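Local coordinates for protein putative rRNA methylase (Clostridium thermocellum ATCC 27405, PDB 3EEY) that binds S-adenosylmethionine and is probably a methyltransferase, perhaps acting on ribosomal RNA, at residues 14-19 with 94-99; 25-30 with 88-93; 36-41 with 70-75; 42-45 with 49-52. All blocks are in the same frame, centred on the assembly; numbering follows the deposited sequence.

Contact 1 of 4, residues 14-19 with 94-99; sequences DYIKMF and VKAVMF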
# COMPACT_ATOMS: atom_id res chain seq x y z
N ASP A 14 8.17 4.24 6.37
CA ASP A 14 8.64 2.94 5.88
C ASP A 14 9.06 2.96 4.41
O ASP A 14 10.08 2.38 4.05
CB ASP A 14 7.59 1.84 6.10
CG ASP A 14 7.50 1.39 7.55
OD1 ASP A 14 8.26 1.88 8.41
OD2 ASP A 14 6.66 0.51 7.84
N TYR A 15 8.26 3.64 3.58
CA TYR A 15 8.58 3.84 2.16
C TYR A 15 9.80 4.72 1.95
O TYR A 15 10.57 4.48 1.03
CB TYR A 15 7.38 4.44 1.42
CG TYR A 15 6.40 3.40 0.92
CD1 TYR A 15 5.20 3.16 1.60
CD2 TYR A 15 6.66 2.65 -0.23
CE1 TYR A 15 4.29 2.20 1.15
CE2 TYR A 15 5.76 1.70 -0.69
CZ TYR A 15 4.58 1.47 0.00
OH TYR A 15 3.68 0.53 -0.44
N ILE A 16 9.98 5.72 2.81
CA ILE A 16 11.12 6.63 2.72
C ILE A 16 12.42 5.90 3.12
O ILE A 16 13.43 6.04 2.44
CB ILE A 16 10.89 7.96 3.54
CG1 ILE A 16 9.80 8.84 2.90
CG2 ILE A 16 12.17 8.75 3.67
CD1 ILE A 16 10.08 9.36 1.49
N LYS A 17 12.36 5.11 4.19
CA LYS A 17 13.48 4.26 4.63
C LYS A 17 13.98 3.28 3.55
O LYS A 17 15.17 3.04 3.45
CB LYS A 17 13.10 3.47 5.89
CG LYS A 17 13.39 4.16 7.21
CD LYS A 17 12.40 3.75 8.31
CE LYS A 17 12.22 2.24 8.44
NZ LYS A 17 12.78 1.69 9.70
N MET A 18 13.05 2.75 2.74
CA MET A 18 13.36 1.88 1.58
C MET A 18 14.22 2.55 0.53
O MET A 18 15.04 1.91 -0.12
CB MET A 18 12.07 1.44 0.87
CG MET A 18 11.32 0.23 1.43
SD MET A 18 9.71 0.05 0.59
CE MET A 18 10.18 -0.69 -0.97
N PHE A 19 14.03 3.85 0.35
CA PHE A 19 14.58 4.56 -0.79
C PHE A 19 15.76 5.47 -0.45
O PHE A 19 16.66 5.65 -1.25
CB PHE A 19 13.49 5.40 -1.46
CG PHE A 19 12.58 4.61 -2.35
CD1 PHE A 19 12.76 4.63 -3.73
CD2 PHE A 19 11.52 3.86 -1.83
CE1 PHE A 19 11.93 3.91 -4.57
CE2 PHE A 19 10.68 3.14 -2.67
CZ PHE A 19 10.89 3.16 -4.05
N VAL A 94 16.85 15.16 -6.52
CA VAL A 94 16.52 14.71 -5.17
C VAL A 94 16.07 13.25 -5.14
O VAL A 94 15.52 12.73 -6.12
CB VAL A 94 15.47 15.63 -4.45
CG1 VAL A 94 15.95 17.07 -4.44
CG2 VAL A 94 14.09 15.52 -5.09
N LYS A 95 16.34 12.57 -4.03
CA LYS A 95 15.96 11.17 -3.87
C LYS A 95 14.52 11.02 -3.39
O LYS A 95 13.81 10.11 -3.83
CB LYS A 95 16.91 10.46 -2.91
CG LYS A 95 16.85 8.93 -2.96
CD LYS A 95 17.37 8.38 -4.28
CE LYS A 95 17.86 6.94 -4.15
NZ LYS A 95 19.11 6.87 -3.34
N ALA A 96 14.08 11.92 -2.50
CA ALA A 96 12.77 11.81 -1.90
C ALA A 96 12.17 13.15 -1.53
O ALA A 96 12.90 14.10 -1.27
CB ALA A 96 12.81 10.90 -0.69
N VAL A 97 10.84 13.23 -1.55
CA VAL A 97 10.11 14.41 -1.10
C VAL A 97 8.94 13.93 -0.24
O VAL A 97 8.24 13.00 -0.61
CB VAL A 97 9.57 15.28 -2.27
CG1 VAL A 97 9.08 16.63 -1.77
CG2 VAL A 97 10.63 15.51 -3.33
N MET A 98 8.75 14.55 0.92
CA MET A 98 7.64 14.19 1.79
C MET A 98 6.61 15.33 1.83
O MET A 98 6.95 16.48 2.10
CB MET A 98 8.12 13.82 3.20
CG MET A 98 9.05 12.61 3.29
SD MET A 98 9.54 12.16 4.99
CE MET A 98 8.22 11.11 5.52
N PHE A 99 5.36 14.99 1.54
CA PHE A 99 4.22 15.91 1.72
C PHE A 99 3.32 15.41 2.82
O PHE A 99 2.97 14.22 2.88
CB PHE A 99 3.40 16.02 0.44
CG PHE A 99 4.04 16.83 -0.63
CD1 PHE A 99 3.77 18.19 -0.75
CD2 PHE A 99 4.90 16.24 -1.53
CE1 PHE A 99 4.36 18.94 -1.74
CE2 PHE A 99 5.50 16.98 -2.54
CZ PHE A 99 5.24 18.32 -2.64
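The ring of Phe19 turns away from residues 94-99, toward Ile134 of the same chain and Leu3 of the second subunit, so it is the backbone carbonyl of Phe19, another flat group, that faces Lys95. The methylene chain of Lys95, bent at chi2 and chi4, runs alongside this carbonyl, with CG at 3.7 Å and CE at 3.4 Å from Phe19 O; its ammonium has a firm partner in Asp24, a salt bridge. The ring of Phe99, on the far side of the strand, meets that of His83 with planes at about 60°.

Between these groups the contact is apolar. Ile16 CD1 touches Ala96 CB at 3.8 Å, while Ile16 CG1 sits 3.8 Å from Met98 CE. Met98 stretches out through chi2 (-178°) and then bends at chi3 (86°), which carries SD and CE across the isoleucine branch at a slant. SD itself is 3.9 Å from Ile16 CG1. Phe39, Leu40 and Leu43 of helix 35-44 close around the same isoleucine.

Alternation along the strand sends Ala96 and Met98 toward helix 8-19 and Val97 the opposite way, onto Ala125 of helix 115-128. A central parallel strand with a helix on each face is the hallmark of the three-layer, Rossmann-like fold of S-adenosylmethionine-dependent methyltransferases.

Contact 2 of 4, residues 25-30 with 88-93; sequences TVVDAT and KYIDCP. With SAM (S-adenosylmethionine), chain K.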
# COMPACT_ATOMS: atom_id res chain seq x y z
N THR A 25 20.10 13.76 -1.25
CA THR A 25 19.42 15.04 -1.07
C THR A 25 17.92 14.78 -1.06
O THR A 25 17.38 14.18 -1.99
CB THR A 25 19.83 16.08 -2.14
OG1 THR A 25 21.24 16.31 -2.06
CG2 THR A 25 19.10 17.40 -1.93
N VAL A 26 17.26 15.20 0.01
CA VAL A 26 15.84 14.95 0.23
C VAL A 26 15.12 16.25 0.57
O VAL A 26 15.77 17.24 0.90
CB VAL A 26 15.60 13.87 1.33
CG1 VAL A 26 16.22 12.53 0.94
CG2 VAL A 26 16.12 14.32 2.69
N VAL A 27 13.79 16.25 0.47
CA VAL A 27 12.98 17.44 0.74
C VAL A 27 11.82 17.11 1.70
O VAL A 27 11.13 16.12 1.52
CB VAL A 27 12.37 18.08 -0.56
CG1 VAL A 27 11.73 19.41 -0.26
CG2 VAL A 27 13.41 18.25 -1.65
N ASP A 28 11.65 17.94 2.72
CA ASP A 28 10.43 17.96 3.50
C ASP A 28 9.66 19.18 3.01
O ASP A 28 10.01 20.31 3.30
CB ASP A 28 10.74 18.06 5.00
CG ASP A 28 9.50 17.93 5.88
OD1 ASP A 28 8.37 17.91 5.36
OD2 ASP A 28 9.67 17.85 7.12
N ALA A 29 8.60 18.93 2.24
CA ALA A 29 7.85 20.01 1.61
C ALA A 29 6.85 20.69 2.54
O ALA A 29 6.31 21.75 2.21
CB ALA A 29 7.15 19.50 0.36
N THR A 30 6.61 20.09 3.70
CA THR A 30 5.64 20.60 4.67
C THR A 30 6.23 20.42 6.06
O THR A 30 5.93 19.44 6.74
CB THR A 30 4.28 19.85 4.58
OG1 THR A 30 4.51 18.45 4.52
CG2 THR A 30 3.49 20.25 3.34
N LYS A 88 13.27 27.03 -7.13
CA LYS A 88 14.10 28.22 -6.97
C LYS A 88 15.30 28.00 -6.03
O LYS A 88 16.26 28.77 -6.04
CB LYS A 88 13.27 29.40 -6.45
CG LYS A 88 12.23 29.91 -7.43
CD LYS A 88 11.36 30.99 -6.82
CE LYS A 88 10.26 31.38 -7.80
NZ LYS A 88 9.25 32.27 -7.19
N TYR A 89 15.24 26.94 -5.23
CA TYR A 89 16.21 26.72 -4.18
C TYR A 89 17.01 25.46 -4.40
O TYR A 89 18.09 25.29 -3.83
CB TYR A 89 15.50 26.67 -2.83
CG TYR A 89 14.69 27.90 -2.50
CD1 TYR A 89 15.26 28.98 -1.83
CD2 TYR A 89 13.34 27.97 -2.83
CE1 TYR A 89 14.51 30.12 -1.52
CE2 TYR A 89 12.58 29.10 -2.53
CZ TYR A 89 13.17 30.17 -1.87
OH TYR A 89 12.43 31.28 -1.55
N ILE A 90 16.48 24.56 -5.22
CA ILE A 90 17.09 23.25 -5.47
C ILE A 90 17.38 23.11 -6.96
O ILE A 90 16.51 23.39 -7.80
CB ILE A 90 16.17 22.10 -4.96
CG1 ILE A 90 15.73 22.36 -3.51
CG2 ILE A 90 16.89 20.74 -5.06
CD1 ILE A 90 14.51 21.59 -3.05
N ASP A 91 18.59 22.68 -7.30
CA ASP A 91 19.00 22.49 -8.69
C ASP A 91 19.56 21.09 -8.96
O ASP A 91 19.71 20.69 -10.12
CB ASP A 91 19.99 23.58 -9.14
CG ASP A 91 21.27 23.59 -8.31
OD1 ASP A 91 21.27 23.12 -7.15
OD2 ASP A 91 22.29 24.10 -8.82
N CYS A 92 19.86 20.37 -7.89
CA CYS A 92 20.35 18.98 -7.97
C CYS A 92 19.16 18.01 -7.98
O CYS A 92 18.06 18.38 -7.55
CB CYS A 92 21.26 18.69 -6.77
SG CYS A 92 20.44 18.88 -5.18
N PRO A 93 19.36 16.78 -8.50
CA PRO A 93 18.32 15.75 -8.37
C PRO A 93 18.11 15.27 -6.93
O PRO A 93 19.08 15.01 -6.21
CB PRO A 93 18.86 14.59 -9.23
CG PRO A 93 19.91 15.20 -10.10
CD PRO A 93 20.51 16.29 -9.28
N SAM K . 5.20 17.04 8.62
CA SAM K . 4.63 18.04 9.58
C SAM K . 5.01 17.73 11.03
O SAM K . 4.38 18.20 11.99
OXT SAM K . 5.98 17.02 11.28
CB SAM K . 3.12 18.16 9.38
CG SAM K . 2.75 19.13 8.27
SD SAM K . 1.21 20.03 8.56
CE SAM K . 0.00 18.71 8.29
C5' SAM K . 1.11 21.02 7.05
C4' SAM K . 2.16 22.13 7.06
O4' SAM K . 2.36 22.66 5.76
C3' SAM K . 1.77 23.30 7.96
O3' SAM K . 2.84 23.57 8.83
C2' SAM K . 1.53 24.46 7.01
O2' SAM K . 1.90 25.71 7.56
C1' SAM K . 2.42 24.07 5.83
N9 SAM K . 2.02 24.69 4.55
C8 SAM K . 0.79 25.16 4.17
N7 SAM K . 0.89 25.64 2.91
C5 SAM K . 2.17 25.49 2.49
C6 SAM K . 2.83 25.80 1.31
N6 SAM K . 2.20 26.37 0.28
N1 SAM K . 4.17 25.52 1.20
C2 SAM K . 4.87 24.93 2.23
N3 SAM K . 4.21 24.61 3.39
C4 SAM K . 2.89 24.89 3.52
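The amino group of the cofactor, SAM N, donates a hydrogen bond to Thr30 O at 3.1 Å. That carbonyl is presented by a turn which Asp28 organises. Asp28 OD1 accepts from Thr30 N at 3.3 Å, the donor standing 41° out of the carboxylate plane, and this closes an Asx turn. The other carboxylate oxygen, OD2, is held by Thr37 OG1, so both ends of the group are engaged and its rotation is restrained. Thr30 OG1 lies between the backbone N and carbonyl carbon (chi1 46°) and bonds to Asn100 N, leaving CB and CG2 beside the ribose; CG2 is 3.6 Å from SAM O4'. Next to it, Ala29 O approaches the adenine at SAM C2, 3.5 Å away, and is also hydrogen-bonded to His83 ND1.

The contact proper lies further back along the strand and is apolar. Val27 CG2 and Ile90 CD1 meet tip to tip at 3.8 Å. At the Thr25 end, Cys92 SG rests 3.8 Å from Thr25 CG2, the methyl that chi1 of -60° sets trans to the backbone N. Residues 90-92 thus pack on the face of strand 25-28 that carries Thr25 and Val27, as the chain heads for strand 94-101. A central strand running into a turn that bonds the amino group and packs against the sugar matches the first cofactor-binding motif of Rossmann-like methyltransferases.

Contact 3 of 4, residues 36-41 with 70-75; sequences DTAFLA and LNLIDR. With SAM (S-adenosylmethionine), chain K.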
# COMPACT_ATOMS: atom_id res chain seq x y z
N ASP A 36 9.07 14.98 10.47
CA ASP A 36 9.57 14.41 9.21
C ASP A 36 10.93 14.97 8.80
O ASP A 36 11.73 14.25 8.20
CB ASP A 36 8.56 14.63 8.08
CG ASP A 36 7.29 13.82 8.24
OD1 ASP A 36 7.23 12.95 9.13
OD2 ASP A 36 6.34 14.04 7.46
N THR A 37 11.19 16.24 9.11
CA THR A 37 12.48 16.87 8.83
C THR A 37 13.61 16.19 9.61
O THR A 37 14.65 15.87 9.04
CB THR A 37 12.49 18.39 9.16
OG1 THR A 37 11.18 18.95 8.99
CG2 THR A 37 13.49 19.13 8.26
N ALA A 38 13.37 15.95 10.90
CA ALA A 38 14.31 15.24 11.78
C ALA A 38 14.54 13.82 11.30
O ALA A 38 15.68 13.34 11.24
CB ALA A 38 13.82 15.25 13.22
N PHE A 39 13.43 13.16 10.96
CA PHE A 39 13.43 11.82 10.38
C PHE A 39 14.28 11.72 9.10
O PHE A 39 15.10 10.82 8.96
CB PHE A 39 11.99 11.36 10.12
CG PHE A 39 11.87 10.17 9.22
CD1 PHE A 39 12.27 8.91 9.66
CD2 PHE A 39 11.35 10.29 7.94
CE1 PHE A 39 12.17 7.80 8.83
CE2 PHE A 39 11.24 9.18 7.12
CZ PHE A 39 11.65 7.94 7.56
N LEU A 40 14.08 12.66 8.18
CA LEU A 40 14.87 12.74 6.95
C LEU A 40 16.35 13.04 7.21
O LEU A 40 17.23 12.47 6.55
CB LEU A 40 14.28 13.77 5.99
CG LEU A 40 13.01 13.41 5.22
CD1 LEU A 40 12.42 14.65 4.56
CD2 LEU A 40 13.26 12.32 4.19
N ALA A 41 16.62 13.91 8.18
CA ALA A 41 17.97 14.27 8.59
C ALA A 41 18.78 13.09 9.15
O ALA A 41 19.98 12.97 8.88
CB ALA A 41 17.93 15.42 9.58
N LEU A 70 18.42 17.95 18.58
CA LEU A 70 18.81 16.58 18.23
C LEU A 70 20.14 16.48 17.52
O LEU A 70 20.50 15.39 17.07
CB LEU A 70 17.75 15.92 17.37
CG LEU A 70 16.29 16.01 17.80
CD1 LEU A 70 15.39 15.46 16.71
CD2 LEU A 70 16.03 15.29 19.12
N ASN A 71 20.86 17.59 17.41
CA ASN A 71 22.16 17.63 16.75
C ASN A 71 22.04 17.33 15.25
O ASN A 71 22.85 16.59 14.68
CB ASN A 71 23.14 16.67 17.46
CG ASN A 71 24.57 17.06 17.28
OD1 ASN A 71 24.91 18.24 17.19
ND2 ASN A 71 25.44 16.06 17.21
N LEU A 72 21.02 17.92 14.61
CA LEU A 72 20.69 17.65 13.20
C LEU A 72 20.50 18.88 12.30
O LEU A 72 20.19 18.72 11.12
CB LEU A 72 19.45 16.76 13.10
CG LEU A 72 19.49 15.32 13.63
CD1 LEU A 72 18.08 14.75 13.72
CD2 LEU A 72 20.38 14.42 12.79
N ILE A 73 20.69 20.08 12.84
CA ILE A 73 20.48 21.33 12.10
C ILE A 73 21.55 21.57 11.01
O ILE A 73 21.34 22.33 10.06
CB ILE A 73 20.33 22.55 13.09
CG1 ILE A 73 19.74 23.79 12.42
CG2 ILE A 73 21.65 22.87 13.79
CD1 ILE A 73 18.24 23.78 12.29
N ASP A 74 22.68 20.86 11.14
CA ASP A 74 23.86 20.98 10.28
C ASP A 74 23.58 20.71 8.81
O ASP A 74 24.05 21.43 7.92
CB ASP A 74 24.95 20.00 10.74
CG ASP A 74 24.82 19.61 12.21
OD1 ASP A 74 25.71 19.99 13.00
OD2 ASP A 74 23.84 18.92 12.56
N ARG A 75 22.86 19.64 8.54
CA ARG A 75 22.56 19.26 7.17
C ARG A 75 21.20 19.66 6.67
O ARG A 75 20.80 19.24 5.63
CB ARG A 75 22.75 17.78 6.97
CG ARG A 75 24.16 17.35 6.91
CD ARG A 75 25.03 18.45 6.38
NE ARG A 75 25.40 18.21 5.01
CZ ARG A 75 26.37 18.83 4.39
NH1 ARG A 75 26.64 18.53 3.14
NH2 ARG A 75 27.08 19.74 5.02
N SAM K . 5.20 17.04 8.62
CA SAM K . 4.63 18.04 9.58
C SAM K . 5.01 17.73 11.03
O SAM K . 4.38 18.20 11.99
OXT SAM K . 5.98 17.02 11.28
CB SAM K . 3.12 18.16 9.38
CG SAM K . 2.75 19.13 8.27
SD SAM K . 1.21 20.03 8.56
CE SAM K . 0.00 18.71 8.29
C5' SAM K . 1.11 21.02 7.05
C4' SAM K . 2.16 22.13 7.06
O4' SAM K . 2.36 22.66 5.76
C3' SAM K . 1.77 23.30 7.96
O3' SAM K . 2.84 23.57 8.83
C2' SAM K . 1.53 24.46 7.01
O2' SAM K . 1.90 25.71 7.56
C1' SAM K . 2.42 24.07 5.83
N9 SAM K . 2.02 24.69 4.55
C8 SAM K . 0.79 25.16 4.17
N7 SAM K . 0.89 25.64 2.91
C5 SAM K . 2.17 25.49 2.49
C6 SAM K . 2.83 25.80 1.31
N6 SAM K . 2.20 26.37 0.28
N1 SAM K . 4.17 25.52 1.20
C2 SAM K . 4.87 24.93 2.23
N3 SAM K . 4.21 24.61 3.39
C4 SAM K . 2.89 24.89 3.52
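Leu70, the first residue past helix 57-69, reaches across to helix 35-44 with one branch: its CD1 lies 3.8 Å from Ala38 CB. Asn71 follows with positive phi (66°) as the C-prime residue of a Schellman motif, in which Leu72 N bonds to Leu67 O and Asn71 N to Thr68 O. This reversal brings Leu72 back toward the helix. With CG beside the backbone N (chi1 -65°), Leu72 spreads over Ala38 and Ala41, one helical turn apart: CD1 lies 3.7 Å from Ala38 O, and CB is 4.1 Å from Ala41 CB, which CD2 also approaches, at 4.2 Å. The small alanines let the loop come close, the CA atoms of Ala41 and Leu72 being 6.3 Å apart. In the Rossmann-like fold these two helices are successive beta-alpha-beta connections, and Thr37 touching Thr63 continues their packing. Ile73 turns away, onto Leu67 and Thr68 of the preceding helix. Arg75 leads its guanidinium away from helix 35-44, where NE is hydrogen-bonded to Gly48 O, and its backbone pairs with Val50. The first turn of helix 35-44 serves the cofactor: Asp36, a binding residue, places OD2 3.4 Å from SAM N, while its OD1 is hydrogen-bonded to His13.

Contact 4 of 4, residues 42-45 with 49-52; sequences SLVG and RVFG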
# COMPACT_ATOMS: atom_id res chain seq x y z
N SER A 42 18.12 12.23 9.91
CA SER A 42 18.78 11.07 10.51
C SER A 42 19.11 9.99 9.48
O SER A 42 20.10 9.27 9.63
CB SER A 42 17.91 10.47 11.61
OG SER A 42 16.75 9.88 11.06
N LEU A 43 18.28 9.87 8.45
CA LEU A 43 18.49 8.89 7.39
C LEU A 43 19.63 9.27 6.46
O LEU A 43 20.28 8.41 5.87
CB LEU A 43 17.23 8.73 6.53
CG LEU A 43 15.97 8.10 7.10
CD1 LEU A 43 14.99 7.99 5.97
CD2 LEU A 43 16.22 6.73 7.73
N VAL A 44 19.84 10.57 6.34
CA VAL A 44 20.67 11.11 5.28
C VAL A 44 22.13 11.32 5.72
O VAL A 44 23.04 11.37 4.89
CB VAL A 44 19.99 12.37 4.69
CG1 VAL A 44 20.56 13.66 5.26
CG2 VAL A 44 20.06 12.33 3.22
N GLY A 45 22.34 11.40 7.03
CA GLY A 45 23.68 11.44 7.59
C GLY A 45 24.38 12.78 7.47
O GLY A 45 23.76 13.79 7.17
N ARG A 49 21.81 16.16 2.55
CA ARG A 49 21.16 17.46 2.63
C ARG A 49 19.64 17.32 2.66
O ARG A 49 19.06 16.58 1.88
CB ARG A 49 21.63 18.35 1.46
CG ARG A 49 20.94 19.72 1.30
CD ARG A 49 21.11 20.66 2.51
NE ARG A 49 22.50 20.74 2.96
CZ ARG A 49 22.92 21.47 3.99
NH1 ARG A 49 22.07 22.20 4.69
NH2 ARG A 49 24.20 21.46 4.31
N VAL A 50 19.01 18.04 3.58
CA VAL A 50 17.56 18.12 3.68
C VAL A 50 17.11 19.57 3.44
O VAL A 50 17.56 20.48 4.13
CB VAL A 50 17.06 17.69 5.09
CG1 VAL A 50 15.52 17.70 5.15
CG2 VAL A 50 17.61 16.33 5.48
N PHE A 51 16.22 19.76 2.47
CA PHE A 51 15.57 21.04 2.28
C PHE A 51 14.20 21.00 2.94
O PHE A 51 13.40 20.09 2.68
CB PHE A 51 15.44 21.39 0.79
CG PHE A 51 16.74 21.73 0.13
CD1 PHE A 51 17.25 23.03 0.19
CD2 PHE A 51 17.46 20.76 -0.57
CE1 PHE A 51 18.45 23.36 -0.42
CE2 PHE A 51 18.67 21.08 -1.19
CZ PHE A 51 19.17 22.38 -1.11
N GLY A 52 13.93 21.96 3.80
CA GLY A 52 12.65 22.06 4.49
C GLY A 52 11.91 23.33 4.14
O GLY A 52 12.51 24.39 4.01
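Val44 lays its CG1 methyl against the start of strand 49-52, 3.9 Å from Arg49 N and 4.0 Å from Val50 CG2. Its chi1 of 99° is off the staggered values, with CG1 meeting backbone and side chain at once. Val50 holds CG1 trans to its backbone N (chi1 -177°), which leaves CG2 beside that nitrogen and turned to the helix; the two valines meet at a slant, not end on. The same Val50 side chain also packs on Val26, so it joins helix to neighbouring strand. Strand 25-28, helix 35-44 and strand 49-53 form a beta-alpha-beta crossover of the Rossmann-like sheet, and this contact lies where the helix hands over to the returning strand. Gly45 ends the helix with positive phi (77°), and only three residues separate the segments. Arg49 takes part through its backbone, its CB directed away from the helix; the guanidinium makes a weak hydrogen bond from NH1 to Thr77 OG1. NH2 of Arg49 stands close to NH2 of Arg75, two like charges that probably disfavour each other. Val76, on the strand flanking Val50 opposite to strand 25-28, touches the Val50 side chain as well.

How the contacts relate
Contacts 1 and 4 are buried helix-to-sheet packing, while contacts 2 and 3 are only partly buried and bring loops against a strand and a helix. Contacts 3 and 4 share helix 35-44, their centres 6 Å apart. Strands 94-101, 25-28 and 49-53 are sheet neighbours, tying contacts 1, 2 and 4 by probable backbone hydrogen bonds such as Ala96 O to Val27 N, 2.9 Å. All four meet across their segments mainly by apolar groups; the polar contacts to the cofactor belong to contacts 2 and 3, which also pack together through Val26 CG2 and Leu40 CD2 at 3.8 Å. Contact 1 alone involves the second subunit.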